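Local coordinates for phage-related conserved hypothetical protein, BB2244 (Bordetella bronchiseptica, PDB 2BDV) that is of unknown function but belongs to the SRAP family, whose characterised members form covalent crosslinks with abasic sites in single-stranded DNA, at residues I17-A22 with M45-D50; G101-K106 with Q207-S212; R57-Y62 with A139-A144; I149-A154 with H162-V167. All coordinates share one frame; numbering follows the deposited sequence.

Contact 1. Residues I17-A22 with M45-D50; sequences ILWPNA and MHRLVD
The indole of W19 receives M45, the backbone of H46 and R47 around the far end of its six-membered ring, all obliquely. CH2 lies 4.0 Å from CB of M45 and equally near O of H46, while CZ2 meets CG of R47. One face carries its own neighbour, L18, whose CD2 sits 3.5 Å above the indole plane toward the rim. The second ring, the imidazole of H46, has CD1 of L48 over the centre of one face, and its ND1 accepts a nearly straight bond from L48 N (3.1 Å), with the donor N 26° out of the ring plane, so L48 is held against the H46 ring. Between the two segments the heart of the contact is apolar. L18 and M45 come tip to tip: L18 CG is anti to the backbone N (chi1 177°), and its CD2 branch touches CB of M45 at 3.8 Å and SE at 3.9 Å. M45 is a selenomethionine, and its chain bends at chi3, placing CE beside CB and CD2 of L18. The guanidinium of R47 leaves the indole and is bonded through NE to Q51 O. L96 and L128, from strands 94-99 and 126-133, also pack on this cluster. SE lies 5.0 Å from the centroid of the six-membered ring of W19, an oblique Met-aromatic contact that joins the C-terminal end of helix 11-18 to strand 43-46 of the two-stranded antiparallel sheet.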
# COMPACT_ATOMS: atom_id res chain seq x y z
N ILE A 17 13.12 -7.06 -7.96
CA ILE A 17 13.22 -5.60 -7.99
C ILE A 17 13.69 -5.03 -6.66
O ILE A 17 14.53 -4.12 -6.64
CB ILE A 17 11.86 -4.97 -8.36
CG1 ILE A 17 11.50 -5.35 -9.79
CG2 ILE A 17 11.93 -3.46 -8.19
CD1 ILE A 17 10.22 -4.74 -10.29
N LEU A 18 13.17 -5.54 -5.55
CA LEU A 18 13.57 -5.04 -4.24
C LEU A 18 14.93 -5.59 -3.79
O LEU A 18 15.80 -4.84 -3.34
CB LEU A 18 12.51 -5.39 -3.19
CG LEU A 18 12.82 -4.99 -1.73
CD1 LEU A 18 12.93 -3.48 -1.62
CD2 LEU A 18 11.72 -5.52 -0.82
N TRP A 19 15.10 -6.90 -3.92
CA TRP A 19 16.35 -7.53 -3.52
C TRP A 19 16.97 -8.22 -4.73
O TRP A 19 16.96 -9.45 -4.84
CB TRP A 19 16.08 -8.56 -2.41
CG TRP A 19 15.56 -7.95 -1.15
CD1 TRP A 19 16.14 -6.94 -0.42
CD2 TRP A 19 14.38 -8.33 -0.43
NE1 TRP A 19 15.39 -6.68 0.71
CE2 TRP A 19 14.31 -7.52 0.72
CE3 TRP A 19 13.38 -9.29 -0.64
CZ2 TRP A 19 13.27 -7.64 1.66
CZ3 TRP A 19 12.34 -9.40 0.29
CH2 TRP A 19 12.30 -8.58 1.42
N PRO A 20 17.53 -7.43 -5.66
CA PRO A 20 18.16 -7.97 -6.87
C PRO A 20 19.15 -9.08 -6.55
O PRO A 20 19.97 -8.95 -5.65
CB PRO A 20 18.83 -6.76 -7.50
CG PRO A 20 17.94 -5.63 -7.07
CD PRO A 20 17.68 -5.96 -5.62
N ASN A 21 19.07 -10.18 -7.30
CA ASN A 21 19.95 -11.31 -7.08
C ASN A 21 19.90 -11.74 -5.61
O ASN A 21 20.77 -11.37 -4.81
CB ASN A 21 21.39 -10.96 -7.47
CG ASN A 21 22.39 -12.00 -7.02
OD1 ASN A 21 22.14 -13.21 -7.11
ND2 ASN A 21 23.54 -11.55 -6.53
N ALA A 22 18.88 -12.52 -5.28
CA ALA A 22 18.68 -13.02 -3.93
C ALA A 22 17.30 -13.66 -3.84
O ALA A 22 16.40 -13.11 -3.20
CB ALA A 22 18.80 -11.89 -2.91
N MSE A 45 6.41 -7.56 1.34
CA MSE A 45 7.82 -7.87 1.53
C MSE A 45 8.28 -7.08 2.75
O MSE A 45 7.91 -5.92 2.91
CB MSE A 45 8.62 -7.50 0.28
CG MSE A 45 8.20 -8.34 -0.92
SE MSE A 45 9.35 -8.18 -2.45
CE MSE A 45 8.69 -6.51 -3.11
N HIS A 46 9.07 -7.73 3.60
CA HIS A 46 9.55 -7.10 4.83
C HIS A 46 10.65 -7.88 5.56
O HIS A 46 11.02 -8.99 5.16
CB HIS A 46 8.38 -6.93 5.80
CG HIS A 46 7.79 -8.23 6.25
ND1 HIS A 46 8.46 -9.11 7.08
CD2 HIS A 46 6.60 -8.82 5.97
CE1 HIS A 46 7.71 -10.18 7.29
NE2 HIS A 46 6.58 -10.03 6.63
N ARG A 47 11.14 -7.29 6.64
CA ARG A 47 12.16 -7.90 7.48
C ARG A 47 11.73 -7.69 8.93
O ARG A 47 12.52 -7.28 9.78
CB ARG A 47 13.51 -7.22 7.21
CG ARG A 47 13.88 -7.24 5.74
CD ARG A 47 15.18 -6.52 5.47
NE ARG A 47 16.32 -7.14 6.13
CZ ARG A 47 17.54 -6.61 6.12
NH1 ARG A 47 18.54 -7.22 6.75
NH2 ARG A 47 17.76 -5.46 5.49
N LEU A 48 10.47 -7.99 9.21
CA LEU A 48 9.90 -7.81 10.54
C LEU A 48 10.33 -8.83 11.59
O LEU A 48 10.34 -8.54 12.78
CB LEU A 48 8.37 -7.81 10.45
CG LEU A 48 7.79 -6.74 9.53
CD1 LEU A 48 6.27 -6.87 9.46
CD2 LEU A 48 8.20 -5.37 10.03
N VAL A 49 10.69 -10.03 11.14
CA VAL A 49 11.11 -11.07 12.06
C VAL A 49 12.59 -11.42 11.90
O VAL A 49 13.01 -11.94 10.87
CB VAL A 49 10.27 -12.35 11.88
CG1 VAL A 49 10.62 -13.37 12.97
CG2 VAL A 49 8.78 -12.00 11.92
N ASP A 50 13.37 -11.12 12.94
CA ASP A 50 14.81 -11.38 12.97
C ASP A 50 15.57 -10.81 11.77
O ASP A 50 16.48 -11.45 11.25
CB ASP A 50 15.05 -12.89 13.06
CG ASP A 50 14.78 -13.45 14.44
OD1 ASP A 50 14.50 -14.66 14.53
OD2 ASP A 50 14.87 -12.69 15.45

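Contact 2. Residues G101-K106 with Q207-S212; sequences GWYEWK and QEVGSS
W105 donates its indole N-H to the backbone of G210, NE1 to O at 2.9 Å. The acceptor lies close to the indole plane, but the donor stands above the carbonyl plane, 74° out of it, with a C=O...N angle of 106°. The loop then wraps over the ring: the carbonyl carbon of S212 sits 3.6 Å above the centre of one indole face, and S212 O lies 3.6 Å from CE2. S211 O comes obliquely to CD1 at 3.5 Å, and V209 O meets the edge near CZ2. G210, with no side chain, lets its backbone lie near the indole edge.

Further out, V209 spreads its two branches, CG2 toward W105 CZ2 and CG1 toward Y103 CE2 (4.5 Å). V209 O is bonded to R4 NH2, and W105 also packs on R4; Y103 OH is hydrogen-bonded to Y34 O. Between the strand and this irregular loop a single hydrogen bond, from the indole, is therefore the polar tie; the rest is van der Waals contact of peptide groups and V209 with the aromatic rings. Since G210 to S212 are poorly ordered, the fine geometry is less certain.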
# COMPACT_ATOMS: atom_id res chain seq x y z
N GLY A 101 -0.18 -1.82 -9.99
CA GLY A 101 -0.97 -0.60 -10.10
C GLY A 101 -2.10 -0.54 -9.07
O GLY A 101 -2.23 -1.43 -8.23
N TRP A 102 -2.91 0.51 -9.13
CA TRP A 102 -4.02 0.65 -8.18
C TRP A 102 -5.21 1.32 -8.87
O TRP A 102 -5.09 1.82 -9.99
CB TRP A 102 -3.57 1.44 -6.94
CG TRP A 102 -3.32 2.92 -7.16
CD1 TRP A 102 -4.19 3.95 -6.94
CD2 TRP A 102 -2.12 3.53 -7.67
NE1 TRP A 102 -3.62 5.15 -7.28
CE2 TRP A 102 -2.35 4.93 -7.73
CE3 TRP A 102 -0.88 3.03 -8.09
CZ2 TRP A 102 -1.38 5.83 -8.19
CZ3 TRP A 102 0.09 3.93 -8.54
CH2 TRP A 102 -0.18 5.31 -8.59
N TYR A 103 -6.35 1.32 -8.19
CA TYR A 103 -7.54 1.93 -8.77
C TYR A 103 -8.07 3.12 -8.00
O TYR A 103 -7.98 3.17 -6.77
CB TYR A 103 -8.67 0.91 -8.87
CG TYR A 103 -8.31 -0.38 -9.57
CD1 TYR A 103 -7.66 -1.41 -8.89
CD2 TYR A 103 -8.65 -0.58 -10.91
CE1 TYR A 103 -7.37 -2.61 -9.52
CE2 TYR A 103 -8.36 -1.78 -11.55
CZ TYR A 103 -7.72 -2.79 -10.85
OH TYR A 103 -7.45 -3.98 -11.49
N GLU A 104 -8.62 4.08 -8.73
CA GLU A 104 -9.24 5.27 -8.16
C GLU A 104 -10.51 5.51 -8.98
O GLU A 104 -10.51 5.35 -10.20
CB GLU A 104 -8.33 6.50 -8.28
CG GLU A 104 -7.04 6.42 -7.50
CD GLU A 104 -6.17 7.64 -7.70
OE1 GLU A 104 -5.01 7.64 -7.24
OE2 GLU A 104 -6.66 8.61 -8.31
N TRP A 105 -11.60 5.88 -8.31
CA TRP A 105 -12.86 6.14 -8.98
C TRP A 105 -13.08 7.64 -9.17
O TRP A 105 -12.98 8.43 -8.22
CB TRP A 105 -14.00 5.53 -8.17
CG TRP A 105 -14.07 4.03 -8.26
CD1 TRP A 105 -14.99 3.28 -8.95
CD2 TRP A 105 -13.16 3.10 -7.66
NE1 TRP A 105 -14.71 1.94 -8.81
CE2 TRP A 105 -13.60 1.80 -8.02
CE3 TRP A 105 -12.03 3.23 -6.84
CZ2 TRP A 105 -12.94 0.64 -7.60
CZ3 TRP A 105 -11.37 2.07 -6.42
CH2 TRP A 105 -11.83 0.80 -6.80
N LYS A 106 -13.37 8.02 -10.40
CA LYS A 106 -13.60 9.41 -10.75
C LYS A 106 -15.08 9.73 -10.70
O LYS A 106 -15.87 9.19 -11.47
CB LYS A 106 -13.05 9.68 -12.15
CG LYS A 106 -13.15 11.12 -12.62
CD LYS A 106 -12.33 12.04 -11.75
CE LYS A 106 -12.23 13.45 -12.34
NZ LYS A 106 -11.52 13.47 -13.66
N GLN A 207 -14.40 -2.86 -17.73
CA GLN A 207 -15.02 -4.04 -17.12
C GLN A 207 -15.58 -3.63 -15.76
O GLN A 207 -15.54 -2.46 -15.38
CB GLN A 207 -13.97 -5.16 -16.95
CG GLN A 207 -13.02 -4.97 -15.77
CD GLN A 207 -11.83 -5.93 -15.80
OE1 GLN A 207 -11.17 -6.15 -14.78
NE2 GLN A 207 -11.54 -6.49 -16.97
N GLU A 208 -16.13 -4.60 -15.03
CA GLU A 208 -16.69 -4.35 -13.70
C GLU A 208 -15.65 -4.57 -12.61
O GLU A 208 -15.11 -5.67 -12.47
CB GLU A 208 -17.88 -5.27 -13.43
CG GLU A 208 -19.23 -4.75 -13.91
CD GLU A 208 -19.27 -4.48 -15.40
OE1 GLU A 208 -19.05 -5.43 -16.18
OE2 GLU A 208 -19.52 -3.31 -15.78
N VAL A 209 -15.37 -3.53 -11.83
CA VAL A 209 -14.40 -3.62 -10.75
C VAL A 209 -14.97 -3.03 -9.47
O VAL A 209 -14.43 -3.22 -8.38
CB VAL A 209 -13.10 -2.87 -11.09
CG1 VAL A 209 -12.41 -3.53 -12.27
CG2 VAL A 209 -13.42 -1.41 -11.42
N GLY A 210 -16.08 -2.32 -9.61
CA GLY A 210 -16.72 -1.70 -8.46
C GLY A 210 -17.33 -0.35 -8.79
O GLY A 210 -16.94 0.30 -9.76
N SER A 211 -18.30 0.07 -7.97
CA SER A 211 -18.98 1.34 -8.16
C SER A 211 -18.25 2.48 -7.44
O SER A 211 -18.32 3.64 -7.85
CB SER A 211 -20.42 1.26 -7.64
OG SER A 211 -21.18 0.33 -8.38
N SER A 212 -17.55 2.13 -6.36
CA SER A 212 -16.80 3.10 -5.57
C SER A 212 -15.57 2.46 -4.94
O SER A 212 -15.40 1.24 -5.00
CB SER A 212 -17.68 3.69 -4.46
OG SER A 212 -18.76 4.45 -5.00

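Contact 3. Residues R57-Y62 with A139-A144; sequences RLPWGY and AELDEA
L141 O is approached by P59, whose CG comes to 3.3 Å, and it also accepts a weak hydrogen bond from R41 NH2. L141 is the centre of an inverse gamma turn, closed by the weak D142 N to E140 O bond, and this turn presents both the carbonyl and the side chain to the proline. The pyrrolidine ring of P59 and the L141 side chain cross at about a right angle: CG of P59 rests 3.7 Å from CB of L141, and CD meets the CD2 branch at 4.0 Å. CB of P59 faces D142 O as well, so that the ring spans two successive carbonyls. Taken over 57-62 and 141-144, the two chains run 10° apart. G61 O and E143 O face each other at 3.5 Å as two acceptors with no bond between them. E143 O also approaches CA of Y62 at 3.7 Å. Y62 CG is anti to the backbone N (chi1 179°), beside the carbonyl carbon; although CB points away from 139-144, the ring comes back near it, and CE1 meets A144 O, in the ring plane 3.6 Å away. The acid ends turn to other partners: E143 OE2 forms a salt bridge with K63 NZ, and D142 OD1 is bonded to H145 ND1. The contact joins the loop that leaves strand 54-57 for strand 73-75 to the one that connects strands 126-133 and 147-151. P59 and G61 bond by backbone to F147, at the start of strand 147-151, while the W60 ring stacks on F147.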
# COMPACT_ATOMS: atom_id res chain seq x y z
N ARG A 57 2.15 -13.03 3.02
CA ARG A 57 0.84 -12.40 2.92
C ARG A 57 0.39 -11.87 4.27
O ARG A 57 0.25 -12.62 5.23
CB ARG A 57 -0.19 -13.39 2.38
CG ARG A 57 0.04 -13.75 0.93
CD ARG A 57 -1.08 -14.60 0.38
NE ARG A 57 -0.91 -14.84 -1.06
CZ ARG A 57 -1.28 -13.98 -2.01
NH1 ARG A 57 -1.85 -12.83 -1.69
NH2 ARG A 57 -1.07 -14.28 -3.28
N LEU A 58 0.15 -10.57 4.34
CA LEU A 58 -0.28 -9.95 5.58
C LEU A 58 -1.66 -9.34 5.34
O LEU A 58 -2.02 -9.01 4.21
CB LEU A 58 0.74 -8.89 6.00
CG LEU A 58 1.95 -9.33 6.85
CD1 LEU A 58 2.59 -10.57 6.26
CD2 LEU A 58 2.94 -8.19 6.92
N PRO A 59 -2.46 -9.20 6.41
CA PRO A 59 -3.80 -8.62 6.34
C PRO A 59 -3.79 -7.12 6.08
O PRO A 59 -3.14 -6.37 6.81
CB PRO A 59 -4.39 -8.93 7.71
CG PRO A 59 -3.66 -10.13 8.15
CD PRO A 59 -2.25 -9.84 7.71
N TRP A 60 -4.51 -6.70 5.04
CA TRP A 60 -4.62 -5.29 4.69
C TRP A 60 -5.82 -4.71 5.43
O TRP A 60 -6.95 -5.14 5.22
CB TRP A 60 -4.83 -5.15 3.17
CG TRP A 60 -4.86 -3.73 2.68
CD1 TRP A 60 -4.43 -2.63 3.36
CD2 TRP A 60 -5.29 -3.26 1.40
NE1 TRP A 60 -4.56 -1.51 2.58
CE2 TRP A 60 -5.08 -1.87 1.37
CE3 TRP A 60 -5.82 -3.89 0.26
CZ2 TRP A 60 -5.39 -1.08 0.25
CZ3 TRP A 60 -6.13 -3.12 -0.85
CH2 TRP A 60 -5.92 -1.73 -0.85
N GLY A 61 -5.56 -3.75 6.31
CA GLY A 61 -6.64 -3.14 7.08
C GLY A 61 -6.33 -3.18 8.57
O GLY A 61 -6.46 -4.24 9.20
N TYR A 62 -5.93 -2.05 9.13
CA TYR A 62 -5.58 -1.96 10.56
C TYR A 62 -6.71 -1.46 11.45
O TYR A 62 -7.26 -0.38 11.24
CB TYR A 62 -4.34 -1.08 10.77
CG TYR A 62 -3.92 -0.92 12.22
CD1 TYR A 62 -3.64 -2.03 13.02
CD2 TYR A 62 -3.82 0.35 12.80
CE1 TYR A 62 -3.28 -1.88 14.35
CE2 TYR A 62 -3.45 0.50 14.14
CZ TYR A 62 -3.18 -0.62 14.91
OH TYR A 62 -2.84 -0.49 16.25
N ALA A 139 2.06 -13.40 16.23
CA ALA A 139 0.76 -12.73 16.26
C ALA A 139 -0.19 -13.31 15.23
O ALA A 139 0.23 -13.80 14.18
CB ALA A 139 0.94 -11.23 16.01
N GLU A 140 -1.49 -13.24 15.52
CA GLU A 140 -2.49 -13.75 14.61
C GLU A 140 -2.65 -12.80 13.43
O GLU A 140 -2.34 -11.61 13.54
CB GLU A 140 -3.81 -13.93 15.34
CG GLU A 140 -4.57 -15.16 14.91
CD GLU A 140 -5.53 -15.64 15.96
OE1 GLU A 140 -5.08 -15.89 17.10
OE2 GLU A 140 -6.74 -15.76 15.65
N LEU A 141 -3.13 -13.32 12.31
CA LEU A 141 -3.32 -12.53 11.10
C LEU A 141 -4.71 -11.91 10.99
O LEU A 141 -5.43 -12.12 10.02
CB LEU A 141 -3.03 -13.40 9.86
CG LEU A 141 -1.62 -14.01 9.80
CD1 LEU A 141 -1.58 -15.04 8.69
CD2 LEU A 141 -0.59 -12.93 9.56
N ASP A 142 -5.06 -11.13 12.01
CA ASP A 142 -6.36 -10.47 12.06
C ASP A 142 -6.26 -8.95 11.87
O ASP A 142 -5.16 -8.42 11.65
CB ASP A 142 -7.06 -10.79 13.40
CG ASP A 142 -6.15 -10.63 14.61
OD1 ASP A 142 -5.19 -9.82 14.54
OD2 ASP A 142 -6.40 -11.29 15.65
N GLU A 143 -7.39 -8.26 11.93
CA GLU A 143 -7.41 -6.81 11.75
C GLU A 143 -6.58 -6.10 12.81
O GLU A 143 -6.06 -5.02 12.58
CB GLU A 143 -8.84 -6.26 11.80
CG GLU A 143 -9.81 -7.03 10.95
CD GLU A 143 -10.25 -8.29 11.64
OE1 GLU A 143 -10.78 -9.19 10.95
OE2 GLU A 143 -10.08 -8.38 12.88
N ALA A 144 -6.49 -6.72 13.99
CA ALA A 144 -5.71 -6.15 15.08
C ALA A 144 -4.24 -6.09 14.68
O ALA A 144 -3.46 -5.35 15.28
CB ALA A 144 -5.87 -6.99 16.34

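Contact 4. Residues I149-A154 with H162-V167; sequences IVTNDA and HDRRPV
R164 lays its aliphatic chain across T151 and D153. Its CB packs on CB of T151 at 3.6 Å, CG lies 3.5 Å from OD2 of D153, and CD comes to 3.2 Å from the same oxygen. The chain then bends (chi3 -84°), placing NE 4.6 Å from OD2, beyond a salt bridge; the guanidinium is turned 46° from the carboxylate, and D163 OD2 stands over one of its faces, toward the rim. D153 has other partners: OD2 forms a salt bridge with K75 NZ, and OD1 accepts the T151 hydroxyl at 2.8 Å. The backbones form a single bridge. T151 faces P166 as a non-hydrogen-bonded antiparallel pair, flanked by V167 N to V150 O and N152 N to R165 O, both 2.8 Å; proline, lacking an N-H, suits the middle position. Two separate apolar pairs form: CG2 of I149 lies alongside CB of P166, the side chains pointing the same way, and CG1 of V150 meets CG2 of V167 (3.8 Å) in a different direction. R165 packs CG on CB of N152, then carries its guanidinium to G156 O (from NE) and G157 O (from NH1). The loop is thus pinned to strand 147-151 by two backbone bonds, whereas the D153 carboxylate, probably compensated mainly by K75, meets R164 chiefly through its methylenes, with charge attraction at longer range.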
# COMPACT_ATOMS: atom_id res chain seq x y z
N ILE A 149 -1.54 1.24 3.77
CA ILE A 149 -0.60 1.72 2.75
C ILE A 149 -0.32 3.19 3.04
O ILE A 149 -1.25 3.95 3.27
CB ILE A 149 -1.19 1.62 1.31
CG1 ILE A 149 -1.59 0.18 0.99
CG2 ILE A 149 -0.16 2.08 0.28
CD1 ILE A 149 -0.51 -0.81 1.33
N VAL A 150 0.95 3.59 3.07
CA VAL A 150 1.28 5.00 3.31
C VAL A 150 0.83 5.79 2.09
O VAL A 150 1.25 5.48 0.97
CB VAL A 150 2.78 5.23 3.50
CG1 VAL A 150 3.05 6.73 3.69
CG2 VAL A 150 3.29 4.44 4.69
N THR A 151 -0.01 6.79 2.31
CA THR A 151 -0.55 7.64 1.25
C THR A 151 -0.16 9.12 1.39
O THR A 151 0.08 9.61 2.49
CB THR A 151 -2.09 7.55 1.23
OG1 THR A 151 -2.59 7.81 2.54
CG2 THR A 151 -2.55 6.16 0.78
N ASN A 152 -0.13 9.82 0.26
CA ASN A 152 0.21 11.23 0.23
C ASN A 152 -1.06 12.04 0.03
O ASN A 152 -1.33 12.54 -1.06
CB ASN A 152 1.17 11.50 -0.93
CG ASN A 152 1.81 12.87 -0.85
OD1 ASN A 152 2.64 13.22 -1.69
ND2 ASN A 152 1.42 13.66 0.15
N ASP A 153 -1.83 12.15 1.10
CA ASP A 153 -3.10 12.86 1.07
C ASP A 153 -3.03 14.27 0.49
O ASP A 153 -3.92 14.68 -0.26
CB ASP A 153 -3.69 12.90 2.49
CG ASP A 153 -4.03 11.51 3.01
OD1 ASP A 153 -3.26 10.56 2.74
OD2 ASP A 153 -5.07 11.36 3.70
N ALA A 154 -1.97 15.00 0.82
CA ALA A 154 -1.79 16.37 0.33
C ALA A 154 -2.01 16.52 -1.17
O ALA A 154 -2.53 17.54 -1.63
CB ALA A 154 -0.40 16.87 0.71
N HIS A 162 -10.21 13.30 -4.53
CA HIS A 162 -10.71 12.97 -3.20
C HIS A 162 -10.07 11.69 -2.65
O HIS A 162 -10.35 11.27 -1.52
CB HIS A 162 -12.23 12.81 -3.22
CG HIS A 162 -12.97 14.10 -3.35
ND1 HIS A 162 -12.53 15.14 -4.13
CD2 HIS A 162 -14.15 14.51 -2.80
CE1 HIS A 162 -13.40 16.13 -4.08
NE2 HIS A 162 -14.39 15.78 -3.27
N ASP A 163 -9.22 11.05 -3.45
CA ASP A 163 -8.57 9.83 -3.02
C ASP A 163 -7.18 10.16 -2.48
O ASP A 163 -6.79 11.33 -2.40
CB ASP A 163 -8.47 8.82 -4.17
CG ASP A 163 -8.51 7.37 -3.70
OD1 ASP A 163 -9.14 6.54 -4.40
OD2 ASP A 163 -7.92 7.05 -2.64
N ARG A 164 -6.45 9.13 -2.10
CA ARG A 164 -5.12 9.30 -1.54
C ARG A 164 -4.13 8.42 -2.28
O ARG A 164 -4.15 7.20 -2.14
CB ARG A 164 -5.18 8.93 -0.05
CG ARG A 164 -6.16 9.79 0.75
CD ARG A 164 -6.61 9.09 2.02
NE ARG A 164 -7.71 8.17 1.76
CZ ARG A 164 -8.96 8.56 1.52
NH1 ARG A 164 -9.91 7.67 1.28
NH2 ARG A 164 -9.28 9.85 1.54
N ARG A 165 -3.25 9.03 -3.06
CA ARG A 165 -2.28 8.25 -3.81
C ARG A 165 -1.27 7.58 -2.89
O ARG A 165 -0.84 8.16 -1.90
CB ARG A 165 -1.55 9.12 -4.82
CG ARG A 165 -0.50 10.03 -4.22
CD ARG A 165 0.10 10.92 -5.30
NE ARG A 165 -0.90 11.81 -5.88
CZ ARG A 165 -0.65 12.69 -6.84
NH1 ARG A 165 -1.63 13.46 -7.30
NH2 ARG A 165 0.57 12.79 -7.34
N PRO A 166 -0.90 6.34 -3.20
CA PRO A 166 0.06 5.58 -2.40
C PRO A 166 1.50 6.02 -2.65
O PRO A 166 1.88 6.29 -3.79
CB PRO A 166 -0.18 4.14 -2.85
CG PRO A 166 -0.48 4.32 -4.31
CD PRO A 166 -1.45 5.50 -4.29
N VAL A 167 2.29 6.11 -1.59
CA VAL A 167 3.67 6.52 -1.73
C VAL A 167 4.51 5.37 -2.27
O VAL A 167 4.76 4.39 -1.57
CB VAL A 167 4.25 6.97 -0.37
CG1 VAL A 167 5.71 7.36 -0.52
CG2 VAL A 167 3.44 8.15 0.17

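In the fold
Contacts 2 and 4 meet, with W102 CE2 3.6 Å from P166 CD and E104 CG 3.7 Å from D163 OD1; along the chain contact 4 is nested in the loop contact 2 closes. Nearby is C2, whose N is bonded to D163 OD2 and which P166 touches. In characterised SRAP relatives the equivalent cysteine forms the covalent crosslink to an abasic site, and C2 probably corresponds to it, which would put the reactive site near this junction. Contact 3 bridges the rest: W60 NE1 is 3.8 Å from I149 CG1 of contact 4, L58 CD2 3.8 Å from H46 CD2 of contact 1. Contact 1, about 30 Å from contact 2 between centres, lies across the chain's centre.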